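Local coordinates for Serine/threonine-protein acetyltransferase HopZ1a (Pseudomonas syringae pv. syringae, PDB 5KLP) that transfers acetyl groups from acetyl-CoA to serine, threonine and lysine residues of host proteins, with inositol hexakisphosphate as allosteric cofactor, and so impairs plant immunity and microtubules, at residues F260-A265 with V297-A302; Y272-P277 with A293-Q298. The protein carries 10 engineered substitutions. One frame throughout, in Å; residues are numbered along the deposited sequence.

Helix 296-302 serves both contacts and shows how one short helix can be tied to a ligand and a neighbouring loop through one residue and to another helix through others. In interaction 1 its Arg299 meets the loop 260-265 at the bound inositol hexakisphosphate; in interaction 2 its first turn packs on the C-terminal part of helix 267-274. The two contacts share Val297 and Gln298, and their centres lie about 9 Å apart. Leu296 joins them, its CD1 lying 3.5 Å from Tyr261 O, while Tyr261 CD1 comes within 3.5 Å of Leu273 CD1. The nearest atoms of the Leu296 side chain and inositol hexakisphosphate are about 9 Å apart, so this residue stays outside the ligand's first shell.

Interaction 1 (F260-A265 with V297-A302); sequences FYKHGA and VQRNQA. With IHP (inositol hexakisphosphate), chain D.
A buried, ligand-bridged contact joins the loop between helices 252-255 and 267-274 to one side of helix 296-302, and inositol hexakisphosphate (IHP) draws three basic side chains together at one end of it. Arg299 makes the largest contribution. With CG anti to the backbone N (chi1 179°) and the chain extended as far as NE, the side chain runs from the helix to the loop, where Arg299 NE gives a weak hydrogen bond to Lys262 O at 3.0 Å. The two terminal nitrogens grip a single phosphate, Arg299 NH1 to IHP O34 at 2.7 Å and Arg299 NH2 to IHP O24 at 2.8 Å, with P4 in the guanidinium plane. Lys262, bent at chi3, lays CE over one guanidinium face and brings NZ to 2.7 Å from IHP O33 of the next phosphate. Lys262 NZ is 4.1 Å from Arg299 NH1, a like-charge pair whose repulsion the phosphates probably offset. That second phosphate also takes a bond on IHP O23 from His263 NE2, 3.0 Å long and in the ring plane.

This is part of the allosteric cofactor site of the YopJ family acetyltransferase, and a type I beta turn from Tyr261 to Gly264 presents Lys262 and His263 at its two central positions. The imidazole stands nearly perpendicular to the guanidinium, at 87°, and Ser324 OG binds both His263 ND1 and Arg299 NH2, which helps to fix their orientation. At the other end of the contact a water bridges the segments, donating to Gly264 O and accepting from Asn300 ND2, just ahead of the CoA-binding residue Ala265.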
ATOM      1  N   PHE A 260       4.956   2.909   7.013  1.00 16.54           N
ATOM      2  CA  PHE A 260       4.319   3.121   5.712  1.00 17.06           C
ATOM      3  C   PHE A 260       5.111   4.062   4.815  1.00 15.78           C
ATOM      4  O   PHE A 260       4.724   4.312   3.674  1.00 18.89           O
ATOM      5  CB  PHE A 260       2.877   3.614   5.932  1.00 14.37           C
ATOM      6  CG  PHE A 260       1.969   2.528   6.446  1.00 17.85           C
ATOM      7  CD1 PHE A 260       1.960   2.197   7.797  1.00 16.77           C
ATOM      8  CD2 PHE A 260       1.185   1.775   5.556  1.00 16.06           C
ATOM      9  CE1 PHE A 260       1.151   1.165   8.269  1.00 19.71           C
ATOM     10  CE2 PHE A 260       0.375   0.749   6.015  1.00 18.56           C
ATOM     11  CZ  PHE A 260       0.357   0.439   7.379  1.00 19.68           C
ATOM     12  N   TYR A 261       6.249   4.550   5.304  1.00 20.73           N
ATOM     13  CA  TYR A 261       7.063   5.458   4.504  1.00 14.85           C
ATOM     14  C   TYR A 261       8.450   4.910   4.203  1.00 17.25           C
ATOM     15  O   TYR A 261       9.243   5.564   3.535  1.00 16.80           O
ATOM     16  CB  TYR A 261       7.149   6.839   5.189  1.00 14.31           C
ATOM     17  CG  TYR A 261       5.865   7.607   4.981  1.00 16.31           C
ATOM     18  CD1 TYR A 261       5.649   8.315   3.804  1.00 18.56           C
ATOM     19  CD2 TYR A 261       4.828   7.542   5.912  1.00 16.75           C
ATOM     20  CE1 TYR A 261       4.459   8.978   3.574  1.00 16.54           C
ATOM     21  CE2 TYR A 261       3.630   8.209   5.696  1.00 18.62           C
ATOM     22  CZ  TYR A 261       3.456   8.931   4.527  1.00 20.57           C
ATOM     23  OH  TYR A 261       2.274   9.582   4.284  1.00 16.85           O
ATOM     24  N   LYS A 262       8.731   3.699   4.670  1.00 16.77           N
ATOM     25  CA  LYS A 262      10.036   3.085   4.463  1.00 19.17           C
ATOM     26  C   LYS A 262      10.428   2.909   2.982  1.00 22.20           C
ATOM     27  O   LYS A 262      11.615   2.931   2.642  1.00 19.89           O
ATOM     28  CB  LYS A 262      10.084   1.716   5.163  1.00 15.83           C
ATOM     29  CG  LYS A 262      10.155   1.780   6.668  1.00 17.43           C
ATOM     30  CD  LYS A 262      10.339   0.403   7.280  1.00 22.83           C
ATOM     31  CE  LYS A 262      11.768  -0.126   7.067  1.00 19.63           C
ATOM     32  NZ  LYS A 262      12.005  -1.417   7.795  1.00 19.30           N
ATOM     33  N   HIS A 263       9.442   2.715   2.108  1.00 18.54           N
ATOM     34  CA  HIS A 263       9.726   2.517   0.680  1.00 17.04           C
ATOM     35  C   HIS A 263       9.408   3.743  -0.163  1.00 17.31           C
ATOM     36  O   HIS A 263       9.320   3.653  -1.390  1.00 18.75           O
ATOM     37  CB  HIS A 263       8.948   1.303   0.165  1.00 20.59           C
ATOM     38  CG  HIS A 263       9.307   0.045   0.883  1.00 18.02           C
ATOM     39  ND1 HIS A 263      10.564  -0.514   0.804  1.00 20.55           N
ATOM     40  CD2 HIS A 263       8.610  -0.714   1.760  1.00 13.93           C
ATOM     41  CE1 HIS A 263      10.616  -1.586   1.572  1.00 23.62           C
ATOM     42  NE2 HIS A 263       9.443  -1.730   2.164  1.00 21.53           N
ATOM     43  N   GLY A 264       9.241   4.880   0.508  1.00 17.55           N
ATOM     44  CA  GLY A 264       8.998   6.145  -0.155  1.00 20.47           C
ATOM     45  C   GLY A 264      10.119   6.440  -1.133  1.00 23.17           C
ATOM     46  O   GLY A 264      11.300   6.300  -0.807  1.00 20.29           O
ATOM     47  N   ALA A 265       9.753   6.851  -2.337  1.00 17.90           N
ATOM     48  CA  ALA A 265      10.749   7.123  -3.368  1.00 25.49           C
ATOM     49  C   ALA A 265      11.527   8.396  -3.068  1.00 21.09           C
ATOM     50  O   ALA A 265      12.728   8.463  -3.307  1.00 24.90           O
ATOM     51  CB  ALA A 265      10.087   7.216  -4.735  1.00 26.29           C
ATOM     52  N   VAL A 297      15.486   8.955   6.619  1.00 29.07           N
ATOM     53  CA  VAL A 297      16.395   9.565   5.655  1.00 31.74           C
ATOM     54  C   VAL A 297      17.599   8.655   5.352  1.00 31.68           C
ATOM     55  O   VAL A 297      18.008   8.518   4.202  1.00 28.47           O
ATOM     56  CB  VAL A 297      16.871  10.940   6.138  1.00 31.36           C
ATOM     57  CG1 VAL A 297      18.070  11.394   5.334  1.00 29.02           C
ATOM     58  CG2 VAL A 297      15.718  11.954   6.015  1.00 26.86           C
ATOM     59  N   GLN A 298      18.141   8.010   6.375  1.00 26.21           N
ATOM     60  CA  GLN A 298      19.283   7.128   6.174  1.00 32.09           C
ATOM     61  C   GLN A 298      18.896   5.948   5.299  1.00 33.15           C
ATOM     62  O   GLN A 298      19.668   5.519   4.441  1.00 27.80           O
ATOM     63  CB  GLN A 298      19.830   6.635   7.513  1.00 28.89           C
ATOM     64  CG  GLN A 298      20.507   7.738   8.333  1.00 30.38           C
ATOM     65  CD  GLN A 298      20.775   7.307   9.752  1.00 45.94           C
ATOM     66  OE1 GLN A 298      20.009   6.538  10.334  1.00 43.06           O
ATOM     67  NE2 GLN A 298      21.877   7.781  10.316  1.00 51.04           N
ATOM     68  N   ARG A 299      17.690   5.430   5.509  1.00 31.25           N
ATOM     69  CA  ARG A 299      17.218   4.324   4.698  1.00 26.95           C
ATOM     70  C   ARG A 299      17.097   4.746   3.244  1.00 26.12           C
ATOM     71  O   ARG A 299      17.601   4.057   2.343  1.00 29.60           O
ATOM     72  CB  ARG A 299      15.873   3.792   5.203  1.00 24.42           C
ATOM     73  CG  ARG A 299      15.385   2.667   4.325  1.00 24.75           C
ATOM     74  CD  ARG A 299      14.032   2.094   4.708  1.00 23.00           C
ATOM     75  NE  ARG A 299      13.719   1.068   3.720  1.00 20.57           N
ATOM     76  CZ  ARG A 299      14.102  -0.203   3.805  1.00 21.08           C
ATOM     77  NH1 ARG A 299      14.779  -0.640   4.860  1.00 22.32           N
ATOM     78  NH2 ARG A 299      13.791  -1.046   2.827  1.00 24.38           N
ATOM     79  N   ASN A 300      16.465   5.898   3.024  1.00 23.66           N
ATOM     80  CA  ASN A 300      16.272   6.420   1.682  1.00 22.16           C
ATOM     81  C   ASN A 300      17.599   6.557   0.953  1.00 26.59           C
ATOM     82  O   ASN A 300      17.723   6.153  -0.209  1.00 28.14           O
ATOM     83  CB  ASN A 300      15.560   7.776   1.726  1.00 36.52           C
ATOM     84  CG  ASN A 300      15.134   8.253   0.347  1.00 33.09           C
ATOM     85  OD1 ASN A 300      15.959   8.718  -0.442  1.00 32.34           O
ATOM     86  ND2 ASN A 300      13.842   8.137   0.047  1.00 24.93           N
ATOM     87  N   GLN A 301      18.598   7.099   1.641  1.00 25.49           N
ATOM     88  CA  GLN A 301      19.924   7.245   1.044  1.00 35.88           C
ATOM     89  C   GLN A 301      20.612   5.906   0.783  1.00 37.23           C
ATOM     90  O   GLN A 301      21.361   5.770  -0.182  1.00 41.60           O
ATOM     91  CB  GLN A 301      20.821   8.124   1.915  1.00 42.70           C
ATOM     92  CG  GLN A 301      20.467   9.609   1.811  1.00 57.86           C
ATOM     93  CD  GLN A 301      20.944  10.249   0.511  1.00 69.53           C
ATOM     94  OE1 GLN A 301      21.442   9.572  -0.393  1.00 76.40           O
ATOM     95  NE2 GLN A 301      20.775  11.562   0.409  1.00 74.32           N
ATOM     96  N   ALA A 302      20.362   4.917   1.632  1.00 32.08           N
ATOM     97  CA  ALA A 302      20.989   3.613   1.448  1.00 32.53           C
ATOM     98  C   ALA A 302      20.478   2.944   0.171  1.00 36.50           C
ATOM     99  O   ALA A 302      21.179   2.134  -0.443  1.00 40.16           O
ATOM    100  CB  ALA A 302      20.745   2.720   2.660  1.00 29.57           C
TER
HETATM  101  C1  IHP D 401      11.613  -8.410   6.909  1.00 32.19           C
HETATM  102  C2  IHP D 401      10.990  -7.198   6.079  1.00 29.30           C
HETATM  103  C3  IHP D 401      11.868  -6.039   5.471  1.00 41.92           C
HETATM  104  C4  IHP D 401      13.418  -6.130   5.856  1.00 35.79           C
HETATM  105  C5  IHP D 401      13.808  -6.950   7.071  1.00 35.34           C
HETATM  106  C6  IHP D 401      13.189  -8.322   6.837  1.00 41.40           C
HETATM  107  O11 IHP D 401      11.135  -8.491   8.124  1.00 41.17           O
HETATM  108  P1  IHP D 401      10.315  -9.746   8.912  1.00 32.60           P
HETATM  109  O21 IHP D 401       9.207  -9.170   9.791  1.00 42.79           O
HETATM  110  O31 IHP D 401      11.289 -10.517   9.810  1.00 48.03           O
HETATM  111  O41 IHP D 401       9.669 -10.763   7.986  1.00 36.45           O
HETATM  112  O12 IHP D 401       9.849  -6.683   6.652  1.00 22.03           O
HETATM  113  P2  IHP D 401       8.415  -6.846   5.786  1.00 23.28           P
HETATM  114  O22 IHP D 401       8.118  -8.341   5.548  1.00 22.89           O
HETATM  115  O32 IHP D 401       7.193  -6.205   6.454  1.00 22.79           O
HETATM  116  O42 IHP D 401       8.621  -6.239   4.377  1.00 18.87           O
HETATM  117  O13 IHP D 401      11.351  -4.953   5.890  1.00 45.75           O
HETATM  118  P3  IHP D 401      10.630  -3.601   5.188  1.00 22.02           P
HETATM  119  O23 IHP D 401       9.379  -3.803   4.332  1.00 21.35           O
HETATM  120  O33 IHP D 401      10.226  -3.000   6.532  1.00 18.70           O
HETATM  121  O43 IHP D 401      11.603  -2.692   4.442  1.00 19.28           O
HETATM  122  O14 IHP D 401      13.984  -4.916   5.934  1.00 25.15           O
HETATM  123  P4  IHP D 401      14.838  -4.260   4.723  1.00 26.68           P
HETATM  124  O24 IHP D 401      13.926  -3.682   3.639  1.00 24.27           O
HETATM  125  O34 IHP D 401      15.801  -3.163   5.224  1.00 27.00           O
HETATM  126  O44 IHP D 401      15.719  -5.324   4.043  1.00 29.35           O
HETATM  127  O15 IHP D 401      13.594  -6.386   8.271  1.00 36.84           O
HETATM  128  P5  IHP D 401      14.850  -5.900   9.318  1.00 40.09           P
HETATM  129  O25 IHP D 401      16.197  -5.895   8.585  1.00 37.03           O
HETATM  130  O35 IHP D 401      14.601  -4.460   9.846  1.00 28.82           O
HETATM  131  O45 IHP D 401      14.991  -6.826  10.530  1.00 43.87           O
HETATM  132  O16 IHP D 401      13.746  -9.229   7.638  1.00 55.05           O
HETATM  133  P6  IHP D 401      14.026 -10.788   7.233  1.00 40.23           P
HETATM  134  O26 IHP D 401      14.440 -10.889   5.766  1.00 44.34           O
HETATM  135  O36 IHP D 401      15.137 -11.402   8.105  1.00 54.26           O
HETATM  136  O46 IHP D 401      12.769 -11.639   7.445  1.00 42.01           O
HETATM  137  O   HOH W   1      12.374   7.009   1.764  1.00 36.20           O

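Interaction 2 (Y272-P277 with A293-Q298); sequences YLMKRP and AENLVQ. Engineered in segment 272-277: Tyr272 (natural residue Gln).
Met274, present as selenomethionine, has by far the most surface buried here, and the contact can be read as one long side chain laid against the start of a helix. Its CG is anti to the carbonyl carbon, and the bend at chi3 (70°) turns the methyl group across the Asn295 side chain. Met274 SE touches Val297 CG2 at 3.6 Å and Asn295 CG at 3.7 Å, while Met274 CE rests 3.6 Å from Asn295 ND2. The terminal part of Met274 thus crosses the carboxamide at about a right angle and meets it by van der Waals contact.

The Asn295 side chain that meets it is held by the helix cap. CG lies between the backbone N and the carbonyl carbon (chi1 63°), which puts Asn295 OD1 over the first turn, where it accepts from Gln298 N at 2.9 Å, nearly along the C=O axis. Gln298 OE1 answers by accepting from Asn295 N, also at 2.9 Å, in the carbonyl plane and on a lone pair. These reciprocal bonds form a capping box, with Asn295 as N-cap of helix 296-302, and they satisfy the N-H of Gln298 in the first turn and that of the N-cap residue itself.

Leu296 is the second largest contributor. Leu296 CB lies 4.3 Å from Met274 CG, and Leu296 CD2 approaches Leu273 CD1 at 4.4 Å, extending the apolar layer inward. There Leu273 packs on Tyr261, Met281 and Ala253 of helix 252-255, and Leu296 touches Val258. The C-terminal part of helix 267-274 thus touches both helix 252-255 and the first turn of helix 296-302.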
ATOM      1  N   TYR A 272      11.419  16.070   5.045  1.00 21.94           N
ATOM      2  CA  TYR A 272      10.356  16.875   5.653  1.00 23.96           C
ATOM      3  C   TYR A 272       9.511  16.094   6.668  1.00 24.88           C
ATOM      4  O   TYR A 272       9.050  16.655   7.660  1.00 26.02           O
ATOM      5  CB  TYR A 272       9.456  17.488   4.570  1.00 25.61           C
ATOM      6  CG  TYR A 272      10.218  18.474   3.704  1.00 23.68           C
ATOM      7  CD1 TYR A 272      10.712  19.647   4.243  1.00 23.07           C
ATOM      8  CD2 TYR A 272      10.460  18.216   2.361  1.00 26.21           C
ATOM      9  CE1 TYR A 272      11.436  20.542   3.476  1.00 30.28           C
ATOM     10  CE2 TYR A 272      11.184  19.108   1.580  1.00 29.89           C
ATOM     11  CZ  TYR A 272      11.664  20.271   2.145  1.00 27.84           C
ATOM     12  OH  TYR A 272      12.377  21.165   1.384  1.00 25.52           O
ATOM     13  N   LEU A 273       9.308  14.806   6.426  1.00 22.86           N
ATOM     14  CA  LEU A 273       8.565  13.985   7.373  1.00 21.89           C
ATOM     15  C   LEU A 273       9.281  13.937   8.725  1.00 23.02           C
ATOM     16  O   LEU A 273       8.646  14.030   9.773  1.00 23.57           O
ATOM     17  CB  LEU A 273       8.365  12.576   6.814  1.00 24.90           C
ATOM     18  CG  LEU A 273       7.363  12.518   5.655  1.00 23.56           C
ATOM     19  CD1 LEU A 273       7.190  11.101   5.175  1.00 31.49           C
ATOM     20  CD2 LEU A 273       6.043  13.086   6.120  1.00 22.18           C
HETATM   21  N   MSE A 274      10.606  13.803   8.694  1.00 22.55           N
HETATM   22  CA  MSE A 274      11.404  13.777   9.925  1.00 31.17           C
HETATM   23  C   MSE A 274      11.443  15.112  10.654  1.00 28.81           C
HETATM   24  O   MSE A 274      11.856  15.181  11.810  1.00 31.11           O
HETATM   25  CB  MSE A 274      12.835  13.342   9.628  1.00 24.43           C
HETATM   26  CG  MSE A 274      12.968  11.885   9.255  1.00 23.93           C
HETATM   27 SE   MSE A 274      14.836  11.318   9.422  1.00 49.53          SE
HETATM   28  CE  MSE A 274      14.990  11.384  11.375  1.00 44.22           C
ATOM     29  N   LYS A 275      11.017  16.169   9.976  1.00 33.40           N
ATOM     30  CA  LYS A 275      11.020  17.508  10.558  1.00 32.42           C
ATOM     31  C   LYS A 275       9.734  17.788  11.316  1.00 28.90           C
ATOM     32  O   LYS A 275       9.629  18.781  12.024  1.00 29.29           O
ATOM     33  CB  LYS A 275      11.219  18.556   9.459  1.00 40.30           C
ATOM     34  CG  LYS A 275      12.630  18.606   8.906  1.00 49.61           C
ATOM     35  CD  LYS A 275      12.968  19.971   8.302  1.00 61.58           C
ATOM     36  CE  LYS A 275      12.184  21.113   8.931  1.00 65.30           C
ATOM     37  NZ  LYS A 275      12.498  22.413   8.270  1.00 67.41           N
ATOM     38  N   ARG A 276       8.751  16.910  11.157  1.00 35.06           N
ATOM     39  CA  ARG A 276       7.463  17.090  11.810  1.00 32.92           C
ATOM     40  C   ARG A 276       7.636  17.131  13.326  1.00 39.50           C
ATOM     41  O   ARG A 276       8.316  16.288  13.905  1.00 46.94           O
ATOM     42  CB  ARG A 276       6.484  15.984  11.389  1.00 35.79           C
ATOM     43  CG  ARG A 276       6.155  16.013   9.888  1.00 39.84           C
ATOM     44  CD  ARG A 276       5.382  14.772   9.418  1.00 44.66           C
ATOM     45  NE  ARG A 276       3.960  14.884   9.724  1.00 50.35           N
ATOM     46  CZ  ARG A 276       3.392  14.307  10.775  1.00 47.25           C
ATOM     47  NH1 ARG A 276       4.139  13.577  11.598  1.00 51.02           N
ATOM     48  NH2 ARG A 276       2.092  14.462  11.009  1.00 32.89           N
ATOM     49  N   PRO A 277       7.033  18.142  13.964  1.00 34.38           N
ATOM     50  CA  PRO A 277       7.105  18.415  15.404  1.00 42.22           C
ATOM     51  C   PRO A 277       6.739  17.218  16.273  1.00 40.21           C
ATOM     52  O   PRO A 277       7.334  17.048  17.338  1.00 39.25           O
ATOM     53  CB  PRO A 277       6.095  19.547  15.597  1.00 41.04           C
ATOM     54  CG  PRO A 277       6.073  20.243  14.291  1.00 42.57           C
ATOM     55  CD  PRO A 277       6.256  19.165  13.249  1.00 33.25           C
ATOM     56  N   ALA A 293      21.197   1.619  14.294  1.00 56.36           N
ATOM     57  CA  ALA A 293      19.865   2.092  13.958  1.00 48.90           C
ATOM     58  C   ALA A 293      19.854   2.855  12.644  1.00 46.13           C
ATOM     59  O   ALA A 293      20.867   3.403  12.207  1.00 45.26           O
ATOM     60  CB  ALA A 293      19.311   2.961  15.070  1.00 48.38           C
ATOM     61  N   GLU A 294      18.682   2.901  12.030  1.00 42.51           N
ATOM     62  CA  GLU A 294      18.512   3.542  10.742  1.00 34.05           C
ATOM     63  C   GLU A 294      17.202   4.314  10.771  1.00 33.87           C
ATOM     64  O   GLU A 294      16.167   3.768  11.159  1.00 38.80           O
ATOM     65  CB  GLU A 294      18.524   2.487   9.626  1.00 36.22           C
ATOM     66  CG  GLU A 294      18.305   3.014   8.232  1.00 39.84           C
ATOM     67  CD  GLU A 294      18.577   1.960   7.165  1.00 42.36           C
ATOM     68  OE1 GLU A 294      17.895   0.908   7.146  1.00 41.49           O
ATOM     69  OE2 GLU A 294      19.476   2.197   6.331  1.00 42.45           O
ATOM     70  N   ASN A 295      17.247   5.592  10.411  1.00 34.65           N
ATOM     71  CA  ASN A 295      16.019   6.368  10.309  1.00 33.87           C
ATOM     72  C   ASN A 295      15.592   6.490   8.851  1.00 36.43           C
ATOM     73  O   ASN A 295      16.277   6.008   7.952  1.00 25.21           O
ATOM     74  CB  ASN A 295      16.172   7.753  10.966  1.00 34.50           C
ATOM     75  CG  ASN A 295      17.228   8.629  10.300  1.00 37.28           C
ATOM     76  OD1 ASN A 295      17.384   8.635   9.080  1.00 37.17           O
ATOM     77  ND2 ASN A 295      17.946   9.397  11.115  1.00 39.95           N
ATOM     78  N   LEU A 296      14.462   7.149   8.632  1.00 32.63           N
ATOM     79  CA  LEU A 296      13.864   7.247   7.308  1.00 33.78           C
ATOM     80  C   LEU A 296      14.800   7.874   6.263  1.00 32.09           C
ATOM     81  O   LEU A 296      14.893   7.393   5.138  1.00 27.33           O
ATOM     82  CB  LEU A 296      12.570   8.050   7.414  1.00 28.18           C
ATOM     83  CG  LEU A 296      11.391   7.741   6.511  1.00 31.70           C
ATOM     84  CD1 LEU A 296      11.090   6.239   6.464  1.00 25.74           C
ATOM     85  CD2 LEU A 296      10.191   8.532   7.026  1.00 28.71           C
ATOM     86  N   VAL A 297      15.486   8.955   6.619  1.00 29.07           N
ATOM     87  CA  VAL A 297      16.395   9.565   5.655  1.00 31.74           C
ATOM     88  C   VAL A 297      17.599   8.655   5.352  1.00 31.68           C
ATOM     89  O   VAL A 297      18.008   8.518   4.202  1.00 28.47           O
ATOM     90  CB  VAL A 297      16.871  10.940   6.138  1.00 31.36           C
ATOM     91  CG1 VAL A 297      18.070  11.394   5.334  1.00 29.02           C
ATOM     92  CG2 VAL A 297      15.718  11.954   6.015  1.00 26.86           C
ATOM     93  N   GLN A 298      18.141   8.010   6.375  1.00 26.21           N
ATOM     94  CA  GLN A 298      19.283   7.128   6.174  1.00 32.09           C
ATOM     95  C   GLN A 298      18.896   5.948   5.299  1.00 33.15           C
ATOM     96  O   GLN A 298      19.668   5.519   4.441  1.00 27.80           O
ATOM     97  CB  GLN A 298      19.830   6.635   7.513  1.00 28.89           C
ATOM     98  CG  GLN A 298      20.507   7.738   8.333  1.00 30.38           C
ATOM     99  CD  GLN A 298      20.775   7.307   9.752  1.00 45.94           C
ATOM    100  OE1 GLN A 298      20.009   6.538  10.334  1.00 43.06           O
ATOM    101  NE2 GLN A 298      21.877   7.781  10.316  1.00 51.04           N
TER